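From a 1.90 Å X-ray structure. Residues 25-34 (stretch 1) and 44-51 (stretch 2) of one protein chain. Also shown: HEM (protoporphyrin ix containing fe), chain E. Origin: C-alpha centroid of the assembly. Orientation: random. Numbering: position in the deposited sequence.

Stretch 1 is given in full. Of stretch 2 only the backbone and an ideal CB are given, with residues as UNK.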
ATOM      1  N   GLY A  25      17.953 -12.658   9.340  1.00 26.62           N
ATOM      2  CA  GLY A  25      16.760 -12.130   9.995  1.00 25.59           C
ATOM      3  C   GLY A  25      17.036 -10.791  10.662  1.00 27.34           C
ATOM      4  O   GLY A  25      16.248  -9.844  10.503  1.00 28.72           O
ATOM      5  N   ALA A  26      18.091 -10.721  11.455  1.00 26.39           N
ATOM      6  CA  ALA A  26      18.368  -9.506  12.210  1.00 27.51           C
ATOM      7  C   ALA A  26      18.548  -8.341  11.201  1.00 27.73           C
ATOM      8  O   ALA A  26      18.102  -7.239  11.429  1.00 26.38           O
ATOM      9  CB  ALA A  26      19.600  -9.689  13.008  1.00 26.32           C
ATOM     10  N   GLU A  27      19.204  -8.642  10.078  1.00 27.30           N
ATOM     11  CA  GLU A  27      19.514  -7.617   9.078  1.00 28.33           C
ATOM     12  C   GLU A  27      18.228  -7.163   8.384  1.00 27.78           C
ATOM     13  O   GLU A  27      18.004  -5.974   8.162  1.00 28.22           O
ATOM     14  CB  GLU A  27      20.538  -8.153   8.055  1.00 26.79           C
ATOM     15  CG  GLU A  27      20.757  -7.175   6.902  1.00 29.50           C
ATOM     16  CD  GLU A  27      21.925  -7.543   6.012  1.00 28.68           C
ATOM     17  OE1 GLU A  27      22.806  -8.347   6.427  1.00 32.16           O
ATOM     18  OE2 GLU A  27      21.943  -7.049   4.871  1.00 31.04           O
ATOM     19  N   ALA A  28      17.335  -8.105   8.065  1.00 26.92           N
ATOM     20  CA  ALA A  28      16.127  -7.748   7.366  1.00 26.21           C
ATOM     21  C   ALA A  28      15.272  -6.891   8.300  1.00 25.82           C
ATOM     22  O   ALA A  28      14.711  -5.866   7.851  1.00 26.47           O
ATOM     23  CB  ALA A  28      15.353  -8.997   6.877  1.00 24.94           C
ATOM     24  N   LEU A  29      15.182  -7.271   9.582  1.00 25.61           N
ATOM     25  CA  LEU A  29      14.345  -6.486  10.522  1.00 26.29           C
ATOM     26  C   LEU A  29      15.003  -5.095  10.733  1.00 26.77           C
ATOM     27  O   LEU A  29      14.291  -4.089  10.857  1.00 26.54           O
ATOM     28  CB  LEU A  29      14.165  -7.222  11.867  1.00 28.00           C
ATOM     29  CG  LEU A  29      13.203  -8.433  11.928  1.00 27.24           C
ATOM     30  CD1 LEU A  29      13.591  -9.291  13.177  1.00 25.46           C
ATOM     31  CD2 LEU A  29      11.683  -7.986  11.922  1.00 25.61           C
ATOM     32  N   ALA A  30      16.329  -5.040  10.781  1.00 26.68           N
ATOM     33  CA  ALA A  30      17.032  -3.733  10.911  1.00 28.06           C
ATOM     34  C   ALA A  30      16.710  -2.801   9.703  1.00 27.74           C
ATOM     35  O   ALA A  30      16.464  -1.595   9.857  1.00 28.05           O
ATOM     36  CB  ALA A  30      18.555  -3.935  11.075  1.00 27.62           C
ATOM     37  N   ARG A  31      16.698  -3.379   8.506  1.00 27.83           N
ATOM     38  CA  ARG A  31      16.177  -2.681   7.309  1.00 27.54           C
ATOM     39  C   ARG A  31      14.751  -2.199   7.472  1.00 28.53           C
ATOM     40  O   ARG A  31      14.511  -1.025   7.224  1.00 26.88           O
ATOM     41  CB  ARG A  31      16.327  -3.531   6.035  1.00 28.34           C
ATOM     42  CG  ARG A  31      17.776  -3.931   5.711  1.00 25.44           C
ATOM     43  CD  ARG A  31      17.893  -4.582   4.279  1.00 27.54           C
ATOM     44  NE  ARG A  31      19.274  -4.999   4.147  1.00 29.08           N
ATOM     45  CZ  ARG A  31      20.297  -4.183   3.915  1.00 25.63           C
ATOM     46  NH1 ARG A  31      20.097  -2.908   3.666  1.00 25.46           N
ATOM     47  NH2 ARG A  31      21.526  -4.667   3.885  1.00 28.23           N
ATOM     48  N   LEU A  32      13.824  -3.051   7.891  1.00 20.00           N
ATOM     49  CA  LEU A  32      12.466  -2.633   8.194  1.00 20.00           C
ATOM     50  C   LEU A  32      12.401  -1.382   9.085  1.00 20.00           C
ATOM     51  O   LEU A  32      11.754  -0.428   8.761  1.00 28.63           O
ATOM     52  CB  LEU A  32      11.678  -3.770   8.828  1.00 20.00           C
ATOM     53  CG  LEU A  32      10.188  -3.567   9.079  1.00 20.00           C
ATOM     54  CD1 LEU A  32       9.407  -3.267   7.854  1.00 20.00           C
ATOM     55  CD2 LEU A  32       9.576  -4.726   9.856  1.00 20.00           C
ATOM     56  N   PHE A  33      13.092  -1.436  10.209  1.00 29.09           N
ATOM     57  CA  PHE A  33      13.020  -0.387  11.236  1.00 29.25           C
ATOM     58  C   PHE A  33      13.628   0.915  10.727  1.00 28.66           C
ATOM     59  O   PHE A  33      13.128   2.014  11.056  1.00 30.77           O
ATOM     60  CB  PHE A  33      13.702  -0.830  12.550  1.00 27.16           C
ATOM     61  CG  PHE A  33      13.070  -2.053  13.198  1.00 28.19           C
ATOM     62  CD1 PHE A  33      11.683  -2.217  13.213  1.00 28.28           C
ATOM     63  CD2 PHE A  33      13.872  -3.022  13.815  1.00 29.83           C
ATOM     64  CE1 PHE A  33      11.072  -3.336  13.817  1.00 30.65           C
ATOM     65  CE2 PHE A  33      13.272  -4.176  14.396  1.00 28.21           C
ATOM     66  CZ  PHE A  33      11.873  -4.295  14.424  1.00 26.64           C
ATOM     67  N   ALA A  34      14.689   0.802   9.948  1.00 28.04           N
ATOM     68  CA  ALA A  34      15.354   1.965   9.342  1.00 29.57           C
ATOM     69  C   ALA A  34      14.495   2.616   8.222  1.00 30.59           C
ATOM     70  O   ALA A  34      14.318   3.835   8.170  1.00 28.27           O
ATOM     71  CB  ALA A  34      16.812   1.529   8.781  1.00 28.41           C
ATOM     72  N   UNK A  44       9.414  -3.423  22.080  1.00 33.06           N
ATOM     73  CA  UNK A  44      10.000  -2.611  23.163  1.00 35.17           C
ATOM     74  C   UNK A  44      11.477  -2.947  23.228  1.00 35.00           C
ATOM     75  O   UNK A  44      11.900  -3.698  24.109  1.00 35.92           O
ATOM     76  CB  UNK A  44       9.317  -2.869  24.507  1.00 35.17           C
ATOM     77  N   UNK A  45      12.266  -2.402  22.298  1.00 35.40           N
ATOM     78  CA  UNK A  45      13.686  -2.712  22.194  1.00 35.63           C
ATOM     79  C   UNK A  45      14.500  -1.475  22.595  1.00 35.97           C
ATOM     80  O   UNK A  45      14.032  -0.352  22.470  1.00 36.16           O
ATOM     81  CB  UNK A  45      14.042  -3.166  20.777  1.00 35.63           C
ATOM     82  N   UNK A  46      15.733  -1.710  23.004  1.00 36.59           N
ATOM     83  CA  UNK A  46      16.720  -0.638  23.188  1.00 37.98           C
ATOM     84  C   UNK A  46      17.531  -0.495  21.868  1.00 37.92           C
ATOM     85  O   UNK A  46      17.900   0.595  21.460  1.00 39.81           O
ATOM     86  CB  UNK A  46      17.638  -0.938  24.374  1.00 37.98           C
ATOM     87  N   UNK A  47      17.812  -1.609  21.212  1.00 36.39           N
ATOM     88  CA  UNK A  47      18.655  -1.575  20.003  1.00 35.68           C
ATOM     89  C   UNK A  47      17.822  -2.164  18.816  1.00 35.31           C
ATOM     90  O   UNK A  47      17.402  -3.347  18.858  1.00 33.33           O
ATOM     91  CB  UNK A  47      19.949  -2.362  20.219  1.00 35.68           C
ATOM     92  N   UNK A  48      17.543  -1.324  17.819  1.00 34.17           N
ATOM     93  CA  UNK A  48      16.785  -1.719  16.632  1.00 34.10           C
ATOM     94  C   UNK A  48      17.650  -2.099  15.396  1.00 33.65           C
ATOM     95  O   UNK A  48      17.122  -2.304  14.279  1.00 31.41           O
ATOM     96  CB  UNK A  48      15.847  -0.572  16.252  1.00 34.10           C
ATOM     97  N   UNK A  49      18.957  -2.100  15.593  1.00 33.75           N
ATOM     98  CA  UNK A  49      19.969  -2.561  14.623  1.00 34.75           C
ATOM     99  C   UNK A  49      20.103  -4.106  14.671  1.00 33.44           C
ATOM    100  O   UNK A  49      19.553  -4.741  15.581  1.00 33.15           O
ATOM    101  CB  UNK A  49      21.319  -1.902  14.913  1.00 34.75           C
ATOM    102  N   UNK A  50      20.868  -4.670  13.722  1.00 33.25           N
ATOM    103  CA  UNK A  50      21.115  -6.126  13.621  1.00 34.45           C
ATOM    104  C   UNK A  50      21.930  -6.672  14.779  1.00 34.64           C
ATOM    105  O   UNK A  50      21.954  -7.870  15.022  1.00 34.92           O
ATOM    106  CB  UNK A  50      21.837  -6.447  12.311  1.00 34.45           C
ATOM    107  N   UNK A  51      22.582  -5.759  15.489  1.00 34.63           N
ATOM    108  CA  UNK A  51      23.337  -6.043  16.697  1.00 34.61           C
ATOM    109  C   UNK A  51      22.458  -6.405  17.891  1.00 32.79           C
ATOM    110  O   UNK A  51      22.920  -7.111  18.785  1.00 33.24           O
ATOM    111  CB  UNK A  51      24.206  -4.834  17.051  1.00 34.61           C
TER
HETATM  112  CHA HEM E 141       7.016 -13.313  17.204  1.00 37.63           C
HETATM  113  CHB HEM E 141       7.463 -15.233  12.805  1.00 37.68           C
HETATM  114  CHC HEM E 141       6.695 -10.881  10.702  1.00 33.52           C
HETATM  115  CHD HEM E 141       5.826  -9.027  15.057  1.00 32.78           C
HETATM  116  C1A HEM E 141       7.179 -14.248  16.207  1.00 37.70           C
HETATM  117  C2A HEM E 141       7.415 -15.662  16.364  1.00 39.85           C
HETATM  118  C3A HEM E 141       7.517 -16.231  15.143  1.00 40.63           C
HETATM  119  C4A HEM E 141       7.396 -15.145  14.176  1.00 39.08           C
HETATM  120  CMA HEM E 141       7.748 -17.742  14.763  1.00 38.39           C
HETATM  121  CAA HEM E 141       7.364 -16.316  17.756  1.00 41.55           C
HETATM  122  CBA HEM E 141       5.843 -16.687  17.752  1.00 45.05           C
HETATM  123  CGA HEM E 141       5.499 -17.689  18.811  1.00 50.31           C
HETATM  124  O1A HEM E 141       6.263 -17.736  19.830  1.00 52.37           O
HETATM  125  O2A HEM E 141       4.480 -18.429  18.659  1.00 50.00           O
HETATM  126  C1B HEM E 141       7.271 -14.227  11.874  1.00 36.27           C
HETATM  127  C2B HEM E 141       7.239 -14.413  10.440  1.00 35.85           C
HETATM  128  C3B HEM E 141       7.060 -13.214   9.864  1.00 35.91           C
HETATM  129  C4B HEM E 141       6.929 -12.226  10.904  1.00 34.90           C
HETATM  130  CMB HEM E 141       7.418 -15.745   9.658  1.00 36.09           C
HETATM  131  CAB HEM E 141       6.926 -12.889   8.354  1.00 38.50           C
HETATM  132  CBB HEM E 141       7.394 -13.631   7.334  1.00 38.62           C
HETATM  133  C1C HEM E 141       6.393  -9.949  11.679  1.00 32.75           C
HETATM  134  C2C HEM E 141       6.129  -8.523  11.471  1.00 30.06           C
HETATM  135  C3C HEM E 141       5.907  -7.970  12.690  1.00 28.17           C
HETATM  136  C4C HEM E 141       6.019  -9.048  13.691  1.00 30.17           C
HETATM  137  CMC HEM E 141       6.186  -7.874  10.058  1.00 30.56           C
HETATM  138  CAC HEM E 141       5.594  -6.470  12.936  1.00 32.07           C
HETATM  139  CBC HEM E 141       6.126  -5.509  12.125  1.00 27.08           C
HETATM  140  C1D HEM E 141       6.139 -10.009  15.997  1.00 34.10           C
HETATM  141  C2D HEM E 141       6.229  -9.729  17.405  1.00 33.56           C
HETATM  142  C3D HEM E 141       6.656 -10.983  18.111  1.00 36.54           C
HETATM  143  C4D HEM E 141       6.698 -11.970  17.041  1.00 38.05           C
HETATM  144  CMD HEM E 141       6.025  -8.354  18.102  1.00 34.98           C
HETATM  145  CAD HEM E 141       6.882 -11.091  19.663  1.00 36.65           C
HETATM  146  CBD HEM E 141       8.370 -11.032  20.130  1.00 40.38           C
HETATM  147  CGD HEM E 141       9.071  -9.653  20.133  1.00 43.37           C
HETATM  148  O1D HEM E 141       8.528  -8.620  20.661  1.00 47.74           O
HETATM  149  O2D HEM E 141      10.216  -9.541  19.608  1.00 38.11           O
HETATM  150  NA  HEM E 141       7.187 -13.987  14.878  1.00 36.92           N
HETATM  151  NB  HEM E 141       7.069 -12.849  12.137  1.00 36.11           N
HETATM  152  NC  HEM E 141       6.293 -10.187  13.018  1.00 30.73           N
HETATM  153  ND  HEM E 141       6.427 -11.364  15.796  1.00 36.50           N
HETATM  154 FE   HEM E 141       6.758 -12.120  13.934  1.00 38.62          FE

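Stretch 1 is a helix whose flank, Ala 26, Ala 30 and Phe 33, points toward the second stretch; two alanines leave room for a backbone to come close, and an aromatic ring stands beside them. Stretch 2 passes this flank without regular secondary structure and makes no direct hydrogen bond to it.

Position 44 lies beyond reach of the helix, with nothing of stretch 1 within 5.5 Å of its ideal CB. Stretch 1 sets no demand here, and many residues, polar or not, would do. The residue is Asp 44, with chi1 t.

At position 45 the backbone is extended (phi/psi -111/157) and CA-to-CB points toward stretch 1, yet nothing there lies within 5.5 Å of the ideal CB. A small side chain would leave the gap unfilled; a long one could reach the Phe 33 ring, and a polar end could also meet the heme propionate oxygens. Leucine, methionine or an aromatic would serve the first purpose, while tyrosine, or perhaps a long basic residue, could serve both. It is Tyr 45, rotamer m. Its CE1 packs 4.2 Å from Phe 33 CE2, and its OH donates a hydrogen bond to HEM O2D at 2.6 Å, so a single side chain links the helix to the cofactor.

Position 46 is out of reach, and stretch 1 does not discriminate among side chains; Ala 46 occupies it. Position 47 is also remote, but a short acceptor here could bind the backbone N of position 49. Aspartate and asparagine are natural candidates, and Asp 47 does this through OD1, 3.0 Å from the backbone N of position 49.

Position 48 faces the helix directly: its ideal CB is 4.0 Å from Phe 33 CD2. A flat or branched apolar group would suit, and an aromatic could present its edge to the phenylalanine face. Tyr 48, rotamer m, does so. Its CD1 lies 3.9 Å from Phe 33 CD2, over one face of that ring, with the ring planes at 82° and centroids 5.4 Å apart. The backbone contributes too: a water donates to both Tyr 48 O (2.9 Å) and Ala 30 O (2.7 Å), bridging two carbonyls that cannot bond to each other.

At position 49 CA-to-CB points away, so the helix asks little of the side chain, and a small polar residue could hydrogen-bond to its neighbours in the chain. Ser 49, chi1 p, donates from OG to Asp 47 OD1 at 2.6 Å, and the same OG accepts from the backbone N of position 51 at 3.1 Å.

Position 50 is tightly placed although its CB points sideways. The ideal CB is 3.9 Å from Ala 26 O, 4.1 Å from Glu 27 N and 4.3 Å from Ala 30 CB, which favours something small: alanine, glycine or perhaps serine. It is Ala 50, whose CB meets Ala 26 CB at 3.9 Å, while its backbone N lies 3.6 Å from Ala 30 CB. Small residues on both sides let the chains approach, with CA atoms of Ala 26 and Ala 50 4.6 Å apart.

Position 51 turns away from the helix and tolerates many residues; Ala 51 sits there.

Stretch 2 (44-51) DYADYSAA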
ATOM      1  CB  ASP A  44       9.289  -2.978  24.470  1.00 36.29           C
ATOM      2  CG  ASP A  44       9.822  -2.234  25.706  1.00 40.25           C
ATOM      3  OD1 ASP A  44      10.650  -1.296  25.585  1.00 38.72           O
ATOM      4  OD2 ASP A  44       9.391  -2.648  26.817  1.00 42.53           O
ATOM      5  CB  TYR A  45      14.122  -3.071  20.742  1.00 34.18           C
ATOM      6  CG  TYR A  45      13.550  -4.354  20.170  1.00 35.71           C
ATOM      7  CD1 TYR A  45      13.695  -4.658  18.807  1.00 35.95           C
ATOM      8  CD2 TYR A  45      12.857  -5.267  20.982  1.00 33.82           C
ATOM      9  CE1 TYR A  45      13.145  -5.875  18.265  1.00 30.65           C
ATOM     10  CE2 TYR A  45      12.303  -6.443  20.453  1.00 34.98           C
ATOM     11  CZ  TYR A  45      12.470  -6.753  19.105  1.00 33.50           C
ATOM     12  OH  TYR A  45      11.938  -7.930  18.578  1.00 27.09           O
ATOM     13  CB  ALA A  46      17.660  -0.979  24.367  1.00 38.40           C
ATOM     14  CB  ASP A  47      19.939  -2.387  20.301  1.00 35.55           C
ATOM     15  CG  ASP A  47      20.927  -2.478  19.114  1.00 37.80           C
ATOM     16  OD1 ASP A  47      20.686  -1.931  18.010  1.00 37.05           O
ATOM     17  OD2 ASP A  47      21.977  -3.120  19.330  1.00 39.33           O
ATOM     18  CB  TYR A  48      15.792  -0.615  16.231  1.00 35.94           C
ATOM     19  CG  TYR A  48      14.679  -0.396  17.214  1.00 37.11           C
ATOM     20  CD1 TYR A  48      13.496  -1.142  17.157  1.00 35.91           C
ATOM     21  CD2 TYR A  48      14.832   0.523  18.234  1.00 38.67           C
ATOM     22  CE1 TYR A  48      12.493  -0.952  18.099  1.00 40.09           C
ATOM     23  CE2 TYR A  48      13.838   0.723  19.175  1.00 39.87           C
ATOM     24  CZ  TYR A  48      12.681   0.009  19.092  1.00 39.18           C
ATOM     25  OH  TYR A  48      11.738   0.240  20.053  1.00 42.80           O
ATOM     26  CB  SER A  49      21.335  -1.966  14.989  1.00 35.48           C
ATOM     27  OG  SER A  49      21.946  -2.797  15.969  1.00 36.64           O
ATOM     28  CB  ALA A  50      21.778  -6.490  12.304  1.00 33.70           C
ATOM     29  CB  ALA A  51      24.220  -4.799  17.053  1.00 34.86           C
TER
HETATM   30  O   HOH W   1      17.445  -0.489  12.070  1.00 33.59           O
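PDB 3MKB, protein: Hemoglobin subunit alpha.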